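Local coordinates for protein formate dehydrogenase (Pyrobaculum aerophilum, PDB 1QP8) that probably reduces glyoxylate or hydroxypyruvate with NAD(P)H, as expected of a D-isomer-specific 2-hydroxyacid dehydrogenase, and binds NADPH, at residues Asn166-Ala171 with Tyr194-Leu199; Ala247-Phe250 with Asn254-Ala257; Ile283-Ala286 with Arg290-Asn293. One frame throughout, in Å; residues are numbered along the deposited sequence.

Interaction 1: Asn166-Ala171 with Tyr194-Leu199; sequences NSLEEA and YQHLAL
Two neighbouring crossover connections of the NAD-binding domain meet where Leu168 and Glu169 close on His196 and Leu199. The imidazole of His196 is the middle of the contact. Leu168 brings one branch to its root: CD1 lies 3.7 Å from His196 CG and 3.8 Å from His196 CB, approaching the ring at a slant. Glu169 runs its chain past the CD2 and NE2 part of the ring, although the very close approach modelled for its CG is doubtful. Its carboxylate plane is turned 61° from the ring, and OE2 stays 3.6 Å from His196 NE2, a proximity without a hydrogen bond. The other nitrogen, ND1, is hydrogen-bonded to the backbone N of Lys193, consistent with a ring turned so that its CD2 and NE2 side faces Glu169. In this Rossmann-type fold, one connection leads from strand 149-153 to strand 177-180 and the next on to strand 205-208, so the short helices 169-172 and 194-197 become neighbours. Leu168 also packs on Leu191 and Val192, and its side chain is about 8 Å from the bound NADPH. Further along, Leu199 lays CD1 against the start of the glutamate chain, 4.1 Å from Glu169 CB.

Interaction 2: Ala247-Phe250 with Asn254-Ala257; sequences AEFF and NVVA
Val255 lies against Phe249, while Phe250 meets Ala257, in this buried contact between a short helix and the strand that follows it. Val255 points from strand 255-257 at the backbone of helix 247-250 more than at its rings: CB lies 3.4 Å from Phe249 O, and CG2 is 3.5 Å from the same oxygen. The valine has CG1 anti to its N (chi1 170°) and CG2 beside that N, anti to the carbonyl carbon; from there CG2 also meets the edge of the Phe249 ring, 4.4 Å from Phe249 CD2. Phe250 starts out pointing away from the strand, but its ring returns, and CD2 and CE2 each come to 3.6 Å from Ala257 CB at an oblique angle. The four residues thus close the last beta-alpha-beta unit of the sheet, in which the backbone of Val256 bonds to Phe232 and Ser234 on strand 231-234. Trp237 meets Phe250 edge-to-face, and Met108 of the second subunit packs on both Phe250 and Ala257, extending the apolar layer into the dimer interface. No hydrogen bond joins helix to strand: they meet by van der Waals packing, in which even the Phe249 carbonyl oxygen simply lies against the valine.

Interaction 3: Ile283-Ala286 with Arg290-Asn293; sequences ITYA and RPRN
Tyr285 and Pro291 make the apolar part of a contact in which the chain, on leaving helix 268-286, doubles back along the last turn of that helix. Pro291 presents its CG to the base of the tyrosine: Tyr285 CB lies 3.3 Å from Pro291 CG, and Tyr285 CA is 3.5 Å from that same carbon. The aromatic ring touches less closely, with CD1 at 3.8 Å from Pro291 CG, and the proline carbon sits at the ring edge, in its plane. With CG anti to the tyrosine N (chi1 160°), the ring is carried off beyond the proline and its hydroxyl end leads away from the loop. There the ring stacks on Phe53, while Ile283 and Ala286 pack on Tyr20 and Phe21, consistent with a place in the second domain of the two-domain family fold.

The polar approach is looser. Thr284 OG1 faces the carbonyl that precedes the proline, 3.7 Å from Arg290 O, a separation that makes no hydrogen bond. Arg290 takes part through this backbone group, its CB pointing away from the helix.

Hydrogen bonds lie just beyond the contact. Asn281, one turn back on the same helix, accepts the backbone N of Arg292 at its OD1, and Asn293 bonds through its backbone to Gly77, next to strand 75-76. The 290-293 loop is therefore held by bonds to Asn281 and to Gly77, at a place away from the cofactor site.

Across the contact itself the chemistry is that of a compact proline ring fitted against a tyrosine root. Van der Waals fit, without direction or charge, is what the two segments share, and the neighbouring hydrogen bonds probably limit where the loop can lie.

How the interactions relate
The three contacts follow one another along the chain, each closing before the next opens. Interactions 1 and 2 share the six-stranded parallel sheet of the NAD-binding domain: interaction 1 pairs the crossovers before and after strand 177-180 in the chain, and interaction 2 belongs to the unit that ends at the outermost strand, 255-257. Their centres are about 22 Å apart and their nearest atoms about 8 Å, without touching. Interaction 3 stands far off, its centre about 37 Å from that of interaction 1 and about 40 Å from that of interaction 2, across the chain's centre from the latter. Helix 268-286, following strand 255-257, covers part of the way, consistent with the two-domain build of this dehydrogenase family.

Interaction 1: Asn166-Ala171 with Tyr194-Leu199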
ATOM      1  N   ASN A 166      18.931  17.384   6.503  1.00 66.35           N
ATOM      2  CA  ASN A 166      19.188  18.381   5.474  1.00 66.35           C
ATOM      3  C   ASN A 166      20.223  17.788   4.532  1.00 66.35           C
ATOM      4  O   ASN A 166      20.859  18.501   3.756  1.00 66.35           O
ATOM      5  CB  ASN A 166      19.709  19.688   6.080  1.00100.15           C
ATOM      6  CG  ASN A 166      20.995  19.497   6.848  1.00100.15           C
ATOM      7  OD1 ASN A 166      20.989  19.004   7.977  1.00100.15           O
ATOM      8  ND2 ASN A 166      22.112  19.874   6.234  1.00100.15           N
ATOM      9  N   SER A 167      20.394  16.472   4.624  1.00 92.67           N
ATOM     10  CA  SER A 167      21.321  15.745   3.763  1.00 92.67           C
ATOM     11  C   SER A 167      20.609  14.524   3.190  1.00 92.67           C
ATOM     12  O   SER A 167      20.261  13.592   3.923  1.00 92.67           O
ATOM     13  CB  SER A 167      22.567  15.311   4.541  1.00 88.94           C
ATOM     14  OG  SER A 167      22.222  14.521   5.663  1.00 88.94           O
ATOM     15  N   LEU A 168      20.370  14.541   1.881  1.00 59.68           N
ATOM     16  CA  LEU A 168      19.699  13.421   1.225  1.00 59.68           C
ATOM     17  C   LEU A 168      20.416  12.140   1.634  1.00 59.68           C
ATOM     18  O   LEU A 168      19.773  11.131   1.942  1.00 59.68           O
ATOM     19  CB  LEU A 168      19.739  13.566  -0.306  1.00 36.01           C
ATOM     20  CG  LEU A 168      21.089  13.443  -1.038  1.00 36.01           C
ATOM     21  CD1 LEU A 168      21.001  12.405  -2.140  1.00 36.01           C
ATOM     22  CD2 LEU A 168      21.492  14.786  -1.620  1.00 36.01           C
ATOM     23  N   GLU A 169      21.750  12.202   1.649  1.00 78.34           N
ATOM     24  CA  GLU A 169      22.593  11.070   2.023  1.00 78.34           C
ATOM     25  C   GLU A 169      22.148  10.463   3.340  1.00 78.34           C
ATOM     26  O   GLU A 169      21.756   9.304   3.403  1.00 78.34           O
ATOM     27  CB  GLU A 169      24.054  11.504   2.121  1.00 90.67           C
ATOM     28  CG  GLU A 169      24.709  11.744   0.777  1.00 90.67           C
ATOM     29  CD  GLU A 169      26.214  11.965   0.878  1.00 90.67           C
ATOM     30  OE1 GLU A 169      26.873  11.241   1.665  1.00 90.67           O
ATOM     31  OE2 GLU A 169      26.739  12.850   0.162  1.00 90.67           O
ATOM     32  N   GLU A 170      22.217  11.249   4.401  1.00 75.27           N
ATOM     33  CA  GLU A 170      21.794  10.764   5.702  1.00 75.27           C
ATOM     34  C   GLU A 170      20.277  10.725   5.702  1.00 75.27           C
ATOM     35  O   GLU A 170      19.621  11.664   6.148  1.00 75.27           O
ATOM     36  CB  GLU A 170      22.309  11.696   6.808  1.00100.15           C
ATOM     37  CG  GLU A 170      21.783  11.383   8.211  1.00100.15           C
ATOM     38  CD  GLU A 170      22.055   9.950   8.643  1.00100.15           C
ATOM     39  OE1 GLU A 170      23.248   9.566   8.716  1.00100.15           O
ATOM     40  OE2 GLU A 170      21.077   9.212   8.908  1.00100.15           O
ATOM     41  N   ALA A 171      19.729   9.637   5.177  1.00 66.81           N
ATOM     42  CA  ALA A 171      18.285   9.428   5.080  1.00 66.81           C
ATOM     43  C   ALA A 171      18.207   8.156   4.271  1.00 66.81           C
ATOM     44  O   ALA A 171      17.329   7.315   4.463  1.00 66.81           O
ATOM     45  CB  ALA A 171      17.626  10.573   4.317  1.00 42.60           C
ATOM     46  N   TYR A 194      24.442   7.776  -7.836  1.00 47.56           N
ATOM     47  CA  TYR A 194      24.822   6.390  -7.590  1.00 47.56           C
ATOM     48  C   TYR A 194      25.356   6.193  -6.175  1.00 47.56           C
ATOM     49  O   TYR A 194      24.872   5.354  -5.411  1.00 47.56           O
ATOM     50  CB  TYR A 194      25.884   5.945  -8.598  1.00 72.97           C
ATOM     51  CG  TYR A 194      26.412   4.573  -8.279  1.00 72.97           C
ATOM     52  CD1 TYR A 194      25.641   3.435  -8.510  1.00 72.97           C
ATOM     53  CD2 TYR A 194      27.637   4.418  -7.644  1.00 72.97           C
ATOM     54  CE1 TYR A 194      26.075   2.181  -8.109  1.00 72.97           C
ATOM     55  CE2 TYR A 194      28.079   3.171  -7.237  1.00 72.97           C
ATOM     56  CZ  TYR A 194      27.297   2.059  -7.470  1.00 72.97           C
ATOM     57  OH  TYR A 194      27.742   0.832  -7.049  1.00 72.97           O
ATOM     58  N   GLN A 195      26.370   6.980  -5.846  1.00 57.52           N
ATOM     59  CA  GLN A 195      27.010   6.942  -4.540  1.00 57.52           C
ATOM     60  C   GLN A 195      25.997   7.018  -3.407  1.00 57.52           C
ATOM     61  O   GLN A 195      26.094   6.274  -2.433  1.00 57.52           O
ATOM     62  CB  GLN A 195      28.000   8.097  -4.458  1.00 81.15           C
ATOM     63  CG  GLN A 195      27.626   9.233  -5.393  1.00 81.15           C
ATOM     64  CD  GLN A 195      28.757  10.205  -5.624  1.00 81.15           C
ATOM     65  OE1 GLN A 195      29.230  10.857  -4.692  1.00 81.15           O
ATOM     66  NE2 GLN A 195      29.200  10.312  -6.874  1.00 81.15           N
ATOM     67  N   HIS A 196      25.017   7.908  -3.542  1.00 58.40           N
ATOM     68  CA  HIS A 196      23.991   8.073  -2.515  1.00 58.40           C
ATOM     69  C   HIS A 196      23.081   6.856  -2.480  1.00 58.40           C
ATOM     70  O   HIS A 196      22.857   6.269  -1.417  1.00 58.40           O
ATOM     71  CB  HIS A 196      23.184   9.338  -2.776  1.00 67.80           C
ATOM     72  CG  HIS A 196      24.032  10.520  -3.119  1.00 67.80           C
ATOM     73  ND1 HIS A 196      24.366  10.847  -4.417  1.00 67.80           N
ATOM     74  CD2 HIS A 196      24.665  11.420  -2.333  1.00 67.80           C
ATOM     75  CE1 HIS A 196      25.166  11.898  -4.414  1.00 67.80           C
ATOM     76  NE2 HIS A 196      25.363  12.266  -3.161  1.00 67.80           N
ATOM     77  N   LEU A 197      22.570   6.472  -3.645  1.00 64.77           N
ATOM     78  CA  LEU A 197      21.698   5.312  -3.760  1.00 64.77           C
ATOM     79  C   LEU A 197      22.377   4.102  -3.124  1.00 64.77           C
ATOM     80  O   LEU A 197      21.755   3.348  -2.367  1.00 64.77           O
ATOM     81  CB  LEU A 197      21.422   5.018  -5.233  1.00 45.41           C
ATOM     82  CG  LEU A 197      20.590   6.011  -6.038  1.00 45.41           C
ATOM     83  CD1 LEU A 197      20.626   5.638  -7.517  1.00 45.41           C
ATOM     84  CD2 LEU A 197      19.165   5.989  -5.511  1.00 45.41           C
ATOM     85  N   ALA A 198      23.660   3.938  -3.439  1.00 49.24           N
ATOM     86  CA  ALA A 198      24.467   2.831  -2.934  1.00 49.24           C
ATOM     87  C   ALA A 198      24.595   2.779  -1.413  1.00 49.24           C
ATOM     88  O   ALA A 198      25.109   1.809  -0.869  1.00 49.24           O
ATOM     89  CB  ALA A 198      25.835   2.885  -3.558  1.00 53.55           C
ATOM     90  N   LEU A 199      24.132   3.822  -0.730  1.00 50.13           N
ATOM     91  CA  LEU A 199      24.194   3.864   0.723  1.00 50.13           C
ATOM     92  C   LEU A 199      23.006   3.097   1.291  1.00 50.13           C
ATOM     93  O   LEU A 199      22.951   2.791   2.488  1.00 50.13           O
ATOM     94  CB  LEU A 199      24.156   5.310   1.213  1.00 83.67           C
ATOM     95  CG  LEU A 199      25.197   6.258   0.609  1.00 83.67           C
ATOM     96  CD1 LEU A 199      24.988   7.666   1.158  1.00 83.67           C
ATOM     97  CD2 LEU A 199      26.592   5.759   0.929  1.00 83.67           C
TER

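Interaction 2: Ala247-Phe250 with Asn254-Ala257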
ATOM      1  N   ALA A 247      13.065   2.799 -22.152  1.00 45.78           N
ATOM      2  CA  ALA A 247      12.729   1.398 -22.298  1.00 45.78           C
ATOM      3  C   ALA A 247      13.786   0.467 -21.719  1.00 45.78           C
ATOM      4  O   ALA A 247      13.470  -0.638 -21.276  1.00 45.78           O
ATOM      5  CB  ALA A 247      12.524   1.090 -23.748  1.00 19.87           C
ATOM      6  N   GLU A 248      15.043   0.886 -21.724  1.00 53.64           N
ATOM      7  CA  GLU A 248      16.068   0.020 -21.174  1.00 53.64           C
ATOM      8  C   GLU A 248      15.860  -0.229 -19.689  1.00 53.64           C
ATOM      9  O   GLU A 248      16.443  -1.153 -19.123  1.00 53.64           O
ATOM     10  CB  GLU A 248      17.454   0.596 -21.401  1.00 52.73           C
ATOM     11  CG  GLU A 248      17.655   2.002 -20.915  1.00 52.73           C
ATOM     12  CD  GLU A 248      18.979   2.550 -21.405  1.00 52.73           C
ATOM     13  OE1 GLU A 248      20.036   2.056 -20.955  1.00 52.73           O
ATOM     14  OE2 GLU A 248      18.965   3.461 -22.259  1.00 52.73           O
ATOM     15  N   PHE A 249      15.037   0.595 -19.046  1.00 43.52           N
ATOM     16  CA  PHE A 249      14.774   0.400 -17.632  1.00 43.52           C
ATOM     17  C   PHE A 249      13.674  -0.630 -17.480  1.00 43.52           C
ATOM     18  O   PHE A 249      13.764  -1.540 -16.654  1.00 43.52           O
ATOM     19  CB  PHE A 249      14.334   1.702 -16.957  1.00 39.87           C
ATOM     20  CG  PHE A 249      15.480   2.580 -16.497  1.00 39.87           C
ATOM     21  CD1 PHE A 249      16.056   3.513 -17.353  1.00 39.87           C
ATOM     22  CD2 PHE A 249      15.996   2.450 -15.213  1.00 39.87           C
ATOM     23  CE1 PHE A 249      17.127   4.294 -16.934  1.00 39.87           C
ATOM     24  CE2 PHE A 249      17.067   3.229 -14.792  1.00 39.87           C
ATOM     25  CZ  PHE A 249      17.632   4.149 -15.653  1.00 39.87           C
ATOM     26  N   PHE A 250      12.642  -0.492 -18.304  1.00 34.99           N
ATOM     27  CA  PHE A 250      11.493  -1.383 -18.247  1.00 34.99           C
ATOM     28  C   PHE A 250      11.822  -2.861 -18.482  1.00 34.99           C
ATOM     29  O   PHE A 250      11.081  -3.751 -18.046  1.00 34.99           O
ATOM     30  CB  PHE A 250      10.439  -0.900 -19.243  1.00 24.71           C
ATOM     31  CG  PHE A 250      10.189   0.586 -19.173  1.00 24.71           C
ATOM     32  CD1 PHE A 250       9.873   1.309 -20.324  1.00 24.71           C
ATOM     33  CD2 PHE A 250      10.340   1.275 -17.971  1.00 24.71           C
ATOM     34  CE1 PHE A 250       9.727   2.689 -20.279  1.00 24.71           C
ATOM     35  CE2 PHE A 250      10.196   2.649 -17.920  1.00 24.71           C
ATOM     36  CZ  PHE A 250       9.890   3.367 -19.079  1.00 24.71           C
ATOM     37  N   ASN A 254      14.213  -5.777 -12.111  1.00 40.93           N
ATOM     38  CA  ASN A 254      14.069  -5.106 -10.828  1.00 40.93           C
ATOM     39  C   ASN A 254      13.598  -3.666 -10.955  1.00 40.93           C
ATOM     40  O   ASN A 254      14.014  -2.793 -10.188  1.00 40.93           O
ATOM     41  CB  ASN A 254      15.367  -5.186 -10.030  1.00 37.19           C
ATOM     42  CG  ASN A 254      16.576  -4.786 -10.835  1.00 37.19           C
ATOM     43  OD1 ASN A 254      16.611  -4.931 -12.071  1.00 37.19           O
ATOM     44  ND2 ASN A 254      17.602  -4.301 -10.136  1.00 37.19           N
ATOM     45  N   VAL A 255      12.728  -3.423 -11.935  1.00 41.25           N
ATOM     46  CA  VAL A 255      12.152  -2.101 -12.118  1.00 41.25           C
ATOM     47  C   VAL A 255      10.638  -2.220 -12.226  1.00 41.25           C
ATOM     48  O   VAL A 255      10.135  -3.158 -12.832  1.00 41.25           O
ATOM     49  CB  VAL A 255      12.674  -1.391 -13.389  1.00 34.38           C
ATOM     50  CG1 VAL A 255      11.854  -0.135 -13.642  1.00 34.38           C
ATOM     51  CG2 VAL A 255      14.141  -1.013 -13.234  1.00 34.38           C
ATOM     52  N   VAL A 256       9.919  -1.293 -11.604  1.00 28.29           N
ATOM     53  CA  VAL A 256       8.470  -1.274 -11.690  1.00 28.29           C
ATOM     54  C   VAL A 256       8.228   0.088 -12.285  1.00 28.29           C
ATOM     55  O   VAL A 256       8.738   1.088 -11.781  1.00 28.29           O
ATOM     56  CB  VAL A 256       7.774  -1.323 -10.331  1.00 19.59           C
ATOM     57  CG1 VAL A 256       6.296  -0.985 -10.519  1.00 19.59           C
ATOM     58  CG2 VAL A 256       7.926  -2.727  -9.695  1.00 19.59           C
ATOM     59  N   ALA A 257       7.446   0.144 -13.353  1.00 41.53           N
ATOM     60  CA  ALA A 257       7.217   1.416 -13.996  1.00 41.53           C
ATOM     61  C   ALA A 257       5.776   1.685 -14.384  1.00 41.53           C
ATOM     62  O   ALA A 257       5.067   0.795 -14.856  1.00 41.53           O
ATOM     63  CB  ALA A 257       8.089   1.506 -15.203  1.00  7.83           C
TER

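Interaction 3: Ile283-Ala286 with Arg290-Asn293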
ATOM      1  N   ILE A 283      -8.413  33.456  -8.699  1.00 43.54           N
ATOM      2  CA  ILE A 283      -9.441  34.397  -8.297  1.00 43.54           C
ATOM      3  C   ILE A 283      -9.023  35.208  -7.081  1.00 43.54           C
ATOM      4  O   ILE A 283      -9.332  36.405  -6.999  1.00 43.54           O
ATOM      5  CB  ILE A 283     -10.764  33.667  -8.014  1.00 43.02           C
ATOM      6  CG1 ILE A 283     -11.301  33.090  -9.321  1.00 43.02           C
ATOM      7  CG2 ILE A 283     -11.777  34.615  -7.420  1.00 43.02           C
ATOM      8  CD1 ILE A 283     -12.484  32.195  -9.144  1.00 43.02           C
ATOM      9  N   THR A 284      -8.330  34.572  -6.131  1.00 39.10           N
ATOM     10  CA  THR A 284      -7.892  35.324  -4.962  1.00 39.10           C
ATOM     11  C   THR A 284      -6.838  36.315  -5.422  1.00 39.10           C
ATOM     12  O   THR A 284      -6.676  37.382  -4.837  1.00 39.10           O
ATOM     13  CB  THR A 284      -7.312  34.442  -3.836  1.00 40.63           C
ATOM     14  OG1 THR A 284      -6.002  34.918  -3.503  1.00 40.63           O
ATOM     15  CG2 THR A 284      -7.277  32.978  -4.237  1.00 40.63           C
ATOM     16  N   TYR A 285      -6.115  35.966  -6.475  1.00 43.12           N
ATOM     17  CA  TYR A 285      -5.145  36.900  -6.999  1.00 43.12           C
ATOM     18  C   TYR A 285      -5.959  38.048  -7.590  1.00 43.12           C
ATOM     19  O   TYR A 285      -5.700  39.218  -7.325  1.00 43.12           O
ATOM     20  CB  TYR A 285      -4.321  36.276  -8.112  1.00 45.26           C
ATOM     21  CG  TYR A 285      -3.675  37.329  -8.979  1.00 45.26           C
ATOM     22  CD1 TYR A 285      -2.505  37.968  -8.573  1.00 45.26           C
ATOM     23  CD2 TYR A 285      -4.270  37.729 -10.177  1.00 45.26           C
ATOM     24  CE1 TYR A 285      -1.942  38.979  -9.332  1.00 45.26           C
ATOM     25  CE2 TYR A 285      -3.721  38.734 -10.942  1.00 45.26           C
ATOM     26  CZ  TYR A 285      -2.556  39.358 -10.515  1.00 45.26           C
ATOM     27  OH  TYR A 285      -1.998  40.360 -11.272  1.00 45.26           O
ATOM     28  N   ALA A 286      -6.951  37.693  -8.397  1.00 62.19           N
ATOM     29  CA  ALA A 286      -7.810  38.678  -9.046  1.00 62.19           C
ATOM     30  C   ALA A 286      -8.485  39.624  -8.060  1.00 62.19           C
ATOM     31  O   ALA A 286      -8.578  40.818  -8.307  1.00 62.19           O
ATOM     32  CB  ALA A 286      -8.866  37.970  -9.880  1.00 89.88           C
ATOM     33  N   ARG A 290      -3.528  37.213  -1.436  1.00 47.55           N
ATOM     34  CA  ARG A 290      -2.258  36.548  -1.693  1.00 47.55           C
ATOM     35  C   ARG A 290      -2.452  35.145  -2.254  1.00 47.55           C
ATOM     36  O   ARG A 290      -2.929  34.256  -1.561  1.00 47.55           O
ATOM     37  CB  ARG A 290      -1.439  36.446  -0.415  1.00 93.78           C
ATOM     38  CG  ARG A 290      -0.267  35.489  -0.547  1.00 93.78           C
ATOM     39  CD  ARG A 290       0.793  35.805   0.473  1.00 93.78           C
ATOM     40  NE  ARG A 290       1.121  37.223   0.428  1.00 93.78           N
ATOM     41  CZ  ARG A 290       2.215  37.749   0.952  1.00 93.78           C
ATOM     42  NH1 ARG A 290       3.098  36.971   1.564  1.00 93.78           N
ATOM     43  NH2 ARG A 290       2.421  39.053   0.862  1.00 93.78           N
ATOM     44  N   PRO A 291      -2.076  34.926  -3.514  1.00 42.98           N
ATOM     45  CA  PRO A 291      -2.209  33.623  -4.162  1.00 42.98           C
ATOM     46  C   PRO A 291      -1.216  32.664  -3.559  1.00 42.98           C
ATOM     47  O   PRO A 291      -0.115  33.078  -3.197  1.00 42.98           O
ATOM     48  CB  PRO A 291      -1.858  33.921  -5.608  1.00 35.19           C
ATOM     49  CG  PRO A 291      -2.245  35.380  -5.751  1.00 35.19           C
ATOM     50  CD  PRO A 291      -1.719  35.959  -4.491  1.00 35.19           C
ATOM     51  N   ARG A 292      -1.591  31.391  -3.454  1.00 41.04           N
ATOM     52  CA  ARG A 292      -0.692  30.385  -2.907  1.00 41.04           C
ATOM     53  C   ARG A 292       0.294  29.877  -3.960  1.00 41.04           C
ATOM     54  O   ARG A 292       0.096  30.063  -5.165  1.00 41.04           O
ATOM     55  CB  ARG A 292      -1.495  29.212  -2.351  1.00100.15           C
ATOM     56  CG  ARG A 292      -2.363  29.596  -1.179  1.00100.15           C
ATOM     57  CD  ARG A 292      -2.948  28.375  -0.496  1.00100.15           C
ATOM     58  NE  ARG A 292      -3.582  28.730   0.773  1.00100.15           N
ATOM     59  CZ  ARG A 292      -4.166  27.861   1.597  1.00100.15           C
ATOM     60  NH1 ARG A 292      -4.204  26.567   1.294  1.00100.15           N
ATOM     61  NH2 ARG A 292      -4.715  28.290   2.728  1.00100.15           N
ATOM     62  N   ASN A 293       1.376  29.262  -3.498  1.00 35.01           N
ATOM     63  CA  ASN A 293       2.356  28.685  -4.392  1.00 35.01           C
ATOM     64  C   ASN A 293       3.083  29.617  -5.328  1.00 35.01           C
ATOM     65  O   ASN A 293       3.379  29.238  -6.470  1.00 35.01           O
ATOM     66  CB  ASN A 293       1.687  27.602  -5.204  1.00 46.90           C
ATOM     67  CG  ASN A 293       1.145  26.515  -4.340  1.00 46.90           C
ATOM     68  OD1 ASN A 293       1.903  25.824  -3.668  1.00 46.90           O
ATOM     69  ND2 ASN A 293      -0.165  26.359  -4.328  1.00 46.90           N
TER